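Local coordinates for polymeric Immunoglobulin Receptor (Oncorhynchus mykiss, PDB 5F1S), which probably binds polymeric immunoglobulins for transport across mucosal epithelium, its ectodomain being the part that forms secretory component, at residues M77-K82 with I108-Q112; E165-E170 with V181-G185. One frame throughout, in Å; residues are numbered along the deposited sequence.

Contact 1: M77-K82 with I108-Q112; sequences MTELQK and INVIQ
Val110 is the hub, fitted against the loop that runs from Leu80 to Lys82. Its CB and both methyls lie equally close to Gln81 O, each at 3.5 Å, so the isopropyl group cups that carbonyl oxygen in a van der Waals contact. CG1 stands anti to the backbone N (chi1 -175°), which spreads both branches toward the loop; they straddle Leu80 CB, CG2 at 4.0 Å and CG1 hardly farther. Deeper in, the Ile108 CD1 methyl points end-on at Met77 SD, 4.1 Å away, the two side chains running obliquely to each other. Leu80 CD1 reaches across to Ile108 CG2 more loosely, at 4.4 Å. Val10, Val16 and Tyr88 close around these apolar groups.

In immunoglobulin V-set terms, this is the E-F loop folding over the end of strand G, 103-111, where the chain leaves the sandwich for the second domain. Asp84, Gly86, Tyr88 and Cys90 spell the D-x-G-x-Y-x-C signature of strand F and its approach. Asp84 accepts from Gln81 N, while Ser85 OG bonds with both Lys82 O and Val110 N, a one-residue link between loop and strand.

The outer edge is solvent-linked. Lys82, extended throughout, lays its CG in van der Waals contact with Val110 O at 3.7 Å, then passes at about a right angle to Gln112, its CD packing 3.7 Å from Gln112 OE1. A water bridges the two polar ends, accepting from Lys82 NZ at 2.7 Å and donating to Gln112 OE1; Gln112 NE2 meanwhile bonds to Glu12. Within the loop, Gln81 folds back so that NE2 reaches Glu79 O at 2.9 Å, nearly straight (168°) but from above the carbonyl plane, and its OE1 accepts from Gln137 in the second immunoglobulin unit.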
ATOM      1  N   MET A  77      12.079   1.749  -2.333  1.00 30.09           N
ATOM      2  CA  MET A  77      11.751   2.982  -3.014  1.00 30.36           C
ATOM      3  C   MET A  77      10.791   3.727  -2.100  1.00 32.34           C
ATOM      4  O   MET A  77       9.779   3.166  -1.650  1.00 30.10           O
ATOM      5  CB  MET A  77      11.122   2.750  -4.410  1.00 32.33           C
ATOM      6  CG  MET A  77      12.052   2.002  -5.371  1.00 34.12           C
ATOM      7  SD  MET A  77      11.232   1.809  -6.977  1.00 37.57           S
ATOM      8  CE  MET A  77      11.520   3.386  -7.532  1.00 36.32           C
ATOM      9  N   THR A  78      11.115   4.967  -1.803  1.00 29.78           N
ATOM     10  CA  THR A  78      10.350   5.722  -0.816  1.00 31.99           C
ATOM     11  C   THR A  78       9.544   6.842  -1.466  1.00 33.55           C
ATOM     12  O   THR A  78       9.858   7.356  -2.554  1.00 33.65           O
ATOM     13  CB  THR A  78      11.284   6.321   0.270  1.00 37.13           C
ATOM     14  OG1 THR A  78      12.192   7.233  -0.358  1.00 36.92           O
ATOM     15  CG2 THR A  78      12.082   5.197   0.985  1.00 36.14           C
ATOM     16  N   GLU A  79       8.484   7.229  -0.766  1.00 34.53           N
ATOM     17  CA  GLU A  79       7.704   8.403  -1.149  1.00 38.52           C
ATOM     18  C   GLU A  79       7.336   8.339  -2.633  1.00 31.99           C
ATOM     19  O   GLU A  79       7.524   9.288  -3.401  1.00 33.18           O
ATOM     20  CB  GLU A  79       8.460   9.697  -0.842  1.00 42.93           C
ATOM     21  CG  GLU A  79       9.134   9.760   0.528  1.00 53.88           C
ATOM     22  CD  GLU A  79       8.310  10.459   1.576  1.00 64.57           C
ATOM     23  OE1 GLU A  79       7.112  10.727   1.332  1.00 70.65           O
ATOM     24  OE2 GLU A  79       8.868  10.750   2.653  1.00 73.16           O
ATOM     25  N   LEU A  80       6.781   7.203  -3.040  1.00 31.36           N
ATOM     26  CA  LEU A  80       6.522   6.992  -4.452  1.00 30.38           C
ATOM     27  C   LEU A  80       5.505   7.991  -4.975  1.00 31.39           C
ATOM     28  O   LEU A  80       4.481   8.238  -4.339  1.00 34.02           O
ATOM     29  CB  LEU A  80       6.009   5.578  -4.685  1.00 29.87           C
ATOM     30  CG  LEU A  80       7.132   4.546  -4.642  1.00 33.32           C
ATOM     31  CD1 LEU A  80       6.537   3.150  -4.486  1.00 38.19           C
ATOM     32  CD2 LEU A  80       7.970   4.604  -5.934  1.00 34.88           C
ATOM     33  N   GLN A  81       5.766   8.506  -6.168  1.00 31.74           N
ATOM     34  CA  GLN A  81       4.894   9.451  -6.849  1.00 32.78           C
ATOM     35  C   GLN A  81       4.185   8.778  -8.010  1.00 31.61           C
ATOM     36  O   GLN A  81       4.644   7.783  -8.566  1.00 33.14           O
ATOM     37  CB  GLN A  81       5.721  10.645  -7.337  1.00 35.57           C
ATOM     38  CG  GLN A  81       6.440  11.355  -6.204  1.00 34.16           C
ATOM     39  CD  GLN A  81       5.506  11.898  -5.172  1.00 35.21           C
ATOM     40  OE1 GLN A  81       4.795  12.862  -5.433  1.00 38.81           O
ATOM     41  NE2 GLN A  81       5.510  11.313  -3.995  1.00 35.85           N
ATOM     42  N   LYS A  82       3.055   9.353  -8.438  1.00 33.87           N
ATOM     43  CA  LYS A  82       2.326   8.719  -9.524  1.00 34.74           C
ATOM     44  C   LYS A  82       3.223   8.526 -10.747  1.00 35.74           C
ATOM     45  O   LYS A  82       3.137   7.517 -11.453  1.00 35.61           O
ATOM     46  CB  LYS A  82       1.103   9.552  -9.891  1.00 37.82           C
ATOM     47  CG  LYS A  82       0.231   8.828 -10.909  1.00 39.79           C
ATOM     48  CD  LYS A  82      -1.061   9.536 -11.226  1.00 48.98           C
ATOM     49  CE  LYS A  82      -1.847   8.691 -12.265  1.00 50.61           C
ATOM     50  NZ  LYS A  82      -3.129   9.334 -12.649  1.00 60.58           N
ATOM     51  N   ILE A 108       4.986  -1.580 -11.008  1.00 31.38           N
ATOM     52  CA  ILE A 108       4.565  -0.831  -9.823  1.00 31.83           C
ATOM     53  C   ILE A 108       3.559   0.221 -10.286  1.00 31.11           C
ATOM     54  O   ILE A 108       3.866   1.039 -11.154  1.00 31.90           O
ATOM     55  CB  ILE A 108       5.750  -0.152  -9.107  1.00 31.38           C
ATOM     56  CG1 ILE A 108       6.788  -1.178  -8.701  1.00 34.24           C
ATOM     57  CG2 ILE A 108       5.261   0.623  -7.914  1.00 33.85           C
ATOM     58  CD1 ILE A 108       8.119  -0.560  -8.042  1.00 35.66           C
ATOM     59  N   ASN A 109       2.354   0.174  -9.729  1.00 31.45           N
ATOM     60  CA  ASN A 109       1.299   1.132 -10.068  1.00 32.66           C
ATOM     61  C   ASN A 109       1.087   2.001  -8.846  1.00 31.74           C
ATOM     62  O   ASN A 109       0.664   1.503  -7.801  1.00 35.39           O
ATOM     63  CB  ASN A 109       0.016   0.392 -10.455  1.00 36.27           C
ATOM     64  CG  ASN A 109      -1.063   1.341 -10.949  1.00 37.82           C
ATOM     65  OD1 ASN A 109      -0.759   2.418 -11.473  1.00 44.12           O
ATOM     66  ND2 ASN A 109      -2.318   0.952 -10.764  1.00 44.15           N
ATOM     67  N   VAL A 110       1.412   3.285  -8.959  1.00 32.20           N
ATOM     68  CA  VAL A 110       1.307   4.207  -7.841  1.00 31.39           C
ATOM     69  C   VAL A 110      -0.008   4.953  -8.005  1.00 34.96           C
ATOM     70  O   VAL A 110      -0.200   5.669  -8.986  1.00 36.45           O
ATOM     71  CB  VAL A 110       2.484   5.183  -7.786  1.00 30.41           C
ATOM     72  CG1 VAL A 110       2.380   6.045  -6.519  1.00 30.73           C
ATOM     73  CG2 VAL A 110       3.780   4.438  -7.750  1.00 30.59           C
ATOM     74  N   ILE A 111      -0.898   4.799  -7.040  1.00 34.52           N
ATOM     75  CA  ILE A 111      -2.282   5.217  -7.228  1.00 35.16           C
ATOM     76  C   ILE A 111      -2.632   6.375  -6.310  1.00 33.86           C
ATOM     77  O   ILE A 111      -2.147   6.501  -5.178  1.00 34.08           O
ATOM     78  CB  ILE A 111      -3.252   4.036  -7.014  1.00 37.89           C
ATOM     79  CG1 ILE A 111      -3.080   3.426  -5.680  1.00 37.66           C
ATOM     80  CG2 ILE A 111      -2.975   2.957  -8.067  1.00 38.94           C
ATOM     81  CD1 ILE A 111      -4.037   2.203  -5.457  1.00 46.01           C
ATOM     82  N   GLN A 112      -3.573   7.181  -6.780  1.00 33.10           N
ATOM     83  CA  GLN A 112      -4.124   8.273  -5.991  1.00 34.46           C
ATOM     84  C   GLN A 112      -5.551   7.936  -5.595  1.00 35.67           C
ATOM     85  O   GLN A 112      -6.352   7.545  -6.448  1.00 36.75           O
ATOM     86  CB  GLN A 112      -4.074   9.566  -6.789  1.00 38.92           C
ATOM     87  CG  GLN A 112      -2.663   9.923  -7.264  1.00 37.27           C
ATOM     88  CD  GLN A 112      -2.634  11.169  -8.115  1.00 43.91           C
ATOM     89  OE1 GLN A 112      -3.458  11.331  -9.026  1.00 43.93           O
ATOM     90  NE2 GLN A 112      -1.668  12.032  -7.861  1.00 45.02           N
TER
HETATM   91  O   HOH W   1      -4.682   9.458 -10.464  1.00 50.53           O

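Contact 2: E165-E170 with V181-G185; sequences EDQAVE and VTLKG
Glu170 and Thr182 form an antiparallel hydrogen-bonded pair, Glu170 N to Thr182 O at 2.9 Å and Thr182 N to Glu170 O at 2.7 Å, with Val169 and Leu183 the neighbouring non-hydrogen-bonded pair. One more backbone bond follows beyond the strands, Lys184 N to Ala168 O at 2.8 Å, and a water strings Ala168 O to Gly185 N.

Val169 and Leu183 point the same way, side by side, with Val169 CG2 4.0 Å from Leu183 CD2. The other valine branch, CG1, turns to Val181 CG1 at 3.9 Å. Trp146 covers both Val181 and Leu183 from the opposing sheet, so this face is the buried one. On the outer face a second water spans Glu170 O and Thr182 OG1.

Lys184 supplies the polar grip. Bent at chi2 (141°) and chi3, its chain wraps over Ala168 O and brings CE close to Gln167 O, ending between two acceptors. NZ meets Asp166 O at 2.9 Å almost head-on and makes a salt bridge with Glu165 OE1 at 3.0 Å, on the anti side of that carboxylate and 29° out of its plane. Asp166 shapes the turn from inside: OD1 takes both Ala168 N and Val169 N, while OD2 bonds to Tyr164. Asp166 N also bonds to Val169 O, tightening the reversal.

An Asx turn linking strand 163-165 to strand 169-173, clasped by a lysine just past strand 178-183, thus lies beside the D-E hairpin (169-173 and 178-183) of a V-set immunoglobulin domain, at the side of the sheet where strand 163-165 is outermost.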
ATOM      1  N   GLU A 165     -16.313  12.499  16.857  1.00 44.69           N
ATOM      2  CA  GLU A 165     -16.724  11.564  17.893  1.00 44.84           C
ATOM      3  C   GLU A 165     -18.157  11.865  18.298  1.00 48.76           C
ATOM      4  O   GLU A 165     -18.508  13.028  18.515  1.00 48.13           O
ATOM      5  CB  GLU A 165     -15.792  11.619  19.102  1.00 48.37           C
ATOM      6  CG  GLU A 165     -16.211  10.647  20.201  1.00 55.60           C
ATOM      7  CD  GLU A 165     -15.070  10.188  21.120  1.00 63.80           C
ATOM      8  OE1 GLU A 165     -14.941   8.952  21.346  1.00 64.23           O
ATOM      9  OE2 GLU A 165     -14.333  11.059  21.640  1.00 66.26           O
ATOM     10  N   ASP A 166     -18.980  10.821  18.333  1.00 47.12           N
ATOM     11  CA  ASP A 166     -20.303  10.874  18.954  1.00 47.13           C
ATOM     12  C   ASP A 166     -20.471   9.588  19.759  1.00 46.64           C
ATOM     13  O   ASP A 166     -19.502   8.896  20.080  1.00 45.40           O
ATOM     14  CB  ASP A 166     -21.412  11.131  17.919  1.00 45.10           C
ATOM     15  CG  ASP A 166     -21.618   9.978  16.953  1.00 44.90           C
ATOM     16  OD1 ASP A 166     -21.224   8.869  17.292  1.00 45.26           O
ATOM     17  OD2 ASP A 166     -22.182  10.205  15.855  1.00 46.95           O
ATOM     18  N   GLN A 167     -21.707   9.282  20.161  1.00 49.40           N
ATOM     19  CA  GLN A 167     -21.924   8.147  21.054  1.00 52.91           C
ATOM     20  C   GLN A 167     -21.575   6.825  20.388  1.00 50.61           C
ATOM     21  O   GLN A 167     -21.189   5.868  21.068  1.00 53.37           O
ATOM     22  CB  GLN A 167     -23.386   8.110  21.503  1.00 56.01           C
ATOM     23  CG  GLN A 167     -23.745   9.114  22.555  1.00 63.69           C
ATOM     24  CD  GLN A 167     -25.170   8.918  22.989  1.00 76.11           C
ATOM     25  OE1 GLN A 167     -26.098   9.439  22.365  1.00 78.46           O
ATOM     26  NE2 GLN A 167     -25.362   8.115  24.034  1.00 77.47           N
ATOM     27  N   ALA A 168     -21.702   6.764  19.074  1.00 48.15           N
ATOM     28  CA  ALA A 168     -21.607   5.512  18.329  1.00 50.11           C
ATOM     29  C   ALA A 168     -20.304   5.332  17.561  1.00 46.08           C
ATOM     30  O   ALA A 168     -19.888   4.188  17.322  1.00 44.77           O
ATOM     31  CB  ALA A 168     -22.753   5.434  17.325  1.00 46.63           C
ATOM     32  N   VAL A 169     -19.666   6.422  17.149  1.00 44.58           N
ATOM     33  CA  VAL A 169     -18.593   6.357  16.162  1.00 44.26           C
ATOM     34  C   VAL A 169     -17.503   7.342  16.544  1.00 46.39           C
ATOM     35  O   VAL A 169     -17.798   8.481  16.917  1.00 45.54           O
ATOM     36  CB  VAL A 169     -19.131   6.674  14.754  1.00 43.96           C
ATOM     37  CG1 VAL A 169     -17.974   6.726  13.735  1.00 44.71           C
ATOM     38  CG2 VAL A 169     -20.211   5.651  14.338  1.00 44.38           C
ATOM     39  N   GLU A 170     -16.248   6.909  16.429  1.00 42.03           N
ATOM     40  CA  GLU A 170     -15.106   7.810  16.493  1.00 45.16           C
ATOM     41  C   GLU A 170     -14.288   7.693  15.206  1.00 46.02           C
ATOM     42  O   GLU A 170     -14.059   6.588  14.693  1.00 42.53           O
ATOM     43  CB  GLU A 170     -14.233   7.517  17.699  1.00 47.96           C
ATOM     44  CG  GLU A 170     -12.970   8.428  17.775  1.00 52.60           C
ATOM     45  CD  GLU A 170     -11.993   8.025  18.861  1.00 60.11           C
ATOM     46  OE1 GLU A 170     -12.388   7.241  19.750  1.00 65.31           O
ATOM     47  OE2 GLU A 170     -10.824   8.489  18.816  1.00 65.43           O
ATOM     48  N   VAL A 181     -11.898   4.382  11.686  1.00 36.72           N
ATOM     49  CA  VAL A 181     -13.295   4.594  12.038  1.00 37.37           C
ATOM     50  C   VAL A 181     -13.610   3.509  13.054  1.00 39.15           C
ATOM     51  O   VAL A 181     -13.513   2.317  12.748  1.00 38.25           O
ATOM     52  CB  VAL A 181     -14.239   4.527  10.822  1.00 35.78           C
ATOM     53  CG1 VAL A 181     -15.716   4.747  11.227  1.00 35.69           C
ATOM     54  CG2 VAL A 181     -13.853   5.523   9.744  1.00 34.95           C
ATOM     55  N   THR A 182     -13.948   3.904  14.277  1.00 38.62           N
ATOM     56  CA  THR A 182     -14.310   2.941  15.307  1.00 36.15           C
ATOM     57  C   THR A 182     -15.818   2.977  15.490  1.00 41.90           C
ATOM     58  O   THR A 182     -16.374   4.027  15.814  1.00 37.81           O
ATOM     59  CB  THR A 182     -13.590   3.235  16.629  1.00 41.80           C
ATOM     60  OG1 THR A 182     -12.191   3.108  16.421  1.00 43.21           O
ATOM     61  CG2 THR A 182     -14.003   2.223  17.694  1.00 45.37           C
ATOM     62  N   LEU A 183     -16.473   1.844  15.220  1.00 40.53           N
ATOM     63  CA  LEU A 183     -17.888   1.639  15.505  1.00 41.27           C
ATOM     64  C   LEU A 183     -17.959   1.065  16.915  1.00 43.51           C
ATOM     65  O   LEU A 183     -17.521  -0.062  17.154  1.00 39.85           O
ATOM     66  CB  LEU A 183     -18.511   0.694  14.481  1.00 42.01           C
ATOM     67  CG  LEU A 183     -18.161   1.070  13.034  1.00 40.99           C
ATOM     68  CD1 LEU A 183     -18.868   0.156  12.029  1.00 43.03           C
ATOM     69  CD2 LEU A 183     -18.563   2.431  12.747  1.00 40.49           C
ATOM     70  N   LYS A 184     -18.459   1.870  17.860  1.00 45.10           N
ATOM     71  CA  LYS A 184     -18.196   1.617  19.268  1.00 47.95           C
ATOM     72  C   LYS A 184     -19.085   0.524  19.836  1.00 49.59           C
ATOM     73  O   LYS A 184     -18.647  -0.218  20.732  1.00 49.30           O
ATOM     74  CB  LYS A 184     -18.381   2.911  20.060  1.00 50.90           C
ATOM     75  CG  LYS A 184     -17.100   3.703  20.178  1.00 52.56           C
ATOM     76  CD  LYS A 184     -17.324   5.206  20.058  1.00 58.38           C
ATOM     77  CE  LYS A 184     -17.814   5.827  21.309  1.00 58.97           C
ATOM     78  NZ  LYS A 184     -17.436   7.275  21.351  1.00 56.16           N
ATOM     79  N   GLY A 185     -20.310   0.400  19.339  1.00 46.31           N
ATOM     80  CA  GLY A 185     -21.190  -0.643  19.829  1.00 48.34           C
ATOM     81  C   GLY A 185     -22.204  -1.068  18.786  1.00 46.67           C
ATOM     82  O   GLY A 185     -23.280  -0.478  18.650  1.00 46.52           O
TER
HETATM   83  O   HOH W   2     -21.341   1.834  17.101  1.00 51.74           O
HETATM   84  O   HOH W   3     -11.106   5.637  15.482  1.00 43.63           O

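Overall arrangement
Contacts 1 and 2 share no strand, being in separate V-set immunoglobulin units; their centres are 32 Å apart and their nearest atoms about 18 Å. Both are partly buried. Contact 1 ties the two sheets of its sandwich together through a loop: a hydrophobic interior of four buried side chains, with direct polar traffic replaced by a water at the margin and a bond to the other unit close by. Contact 2 lies within one sheet, near its edge and far from the centre of the chain. Backbone hydrogen bonds carry it, and a salt bridge pins the exposed turn, while three aliphatic side chains face inward.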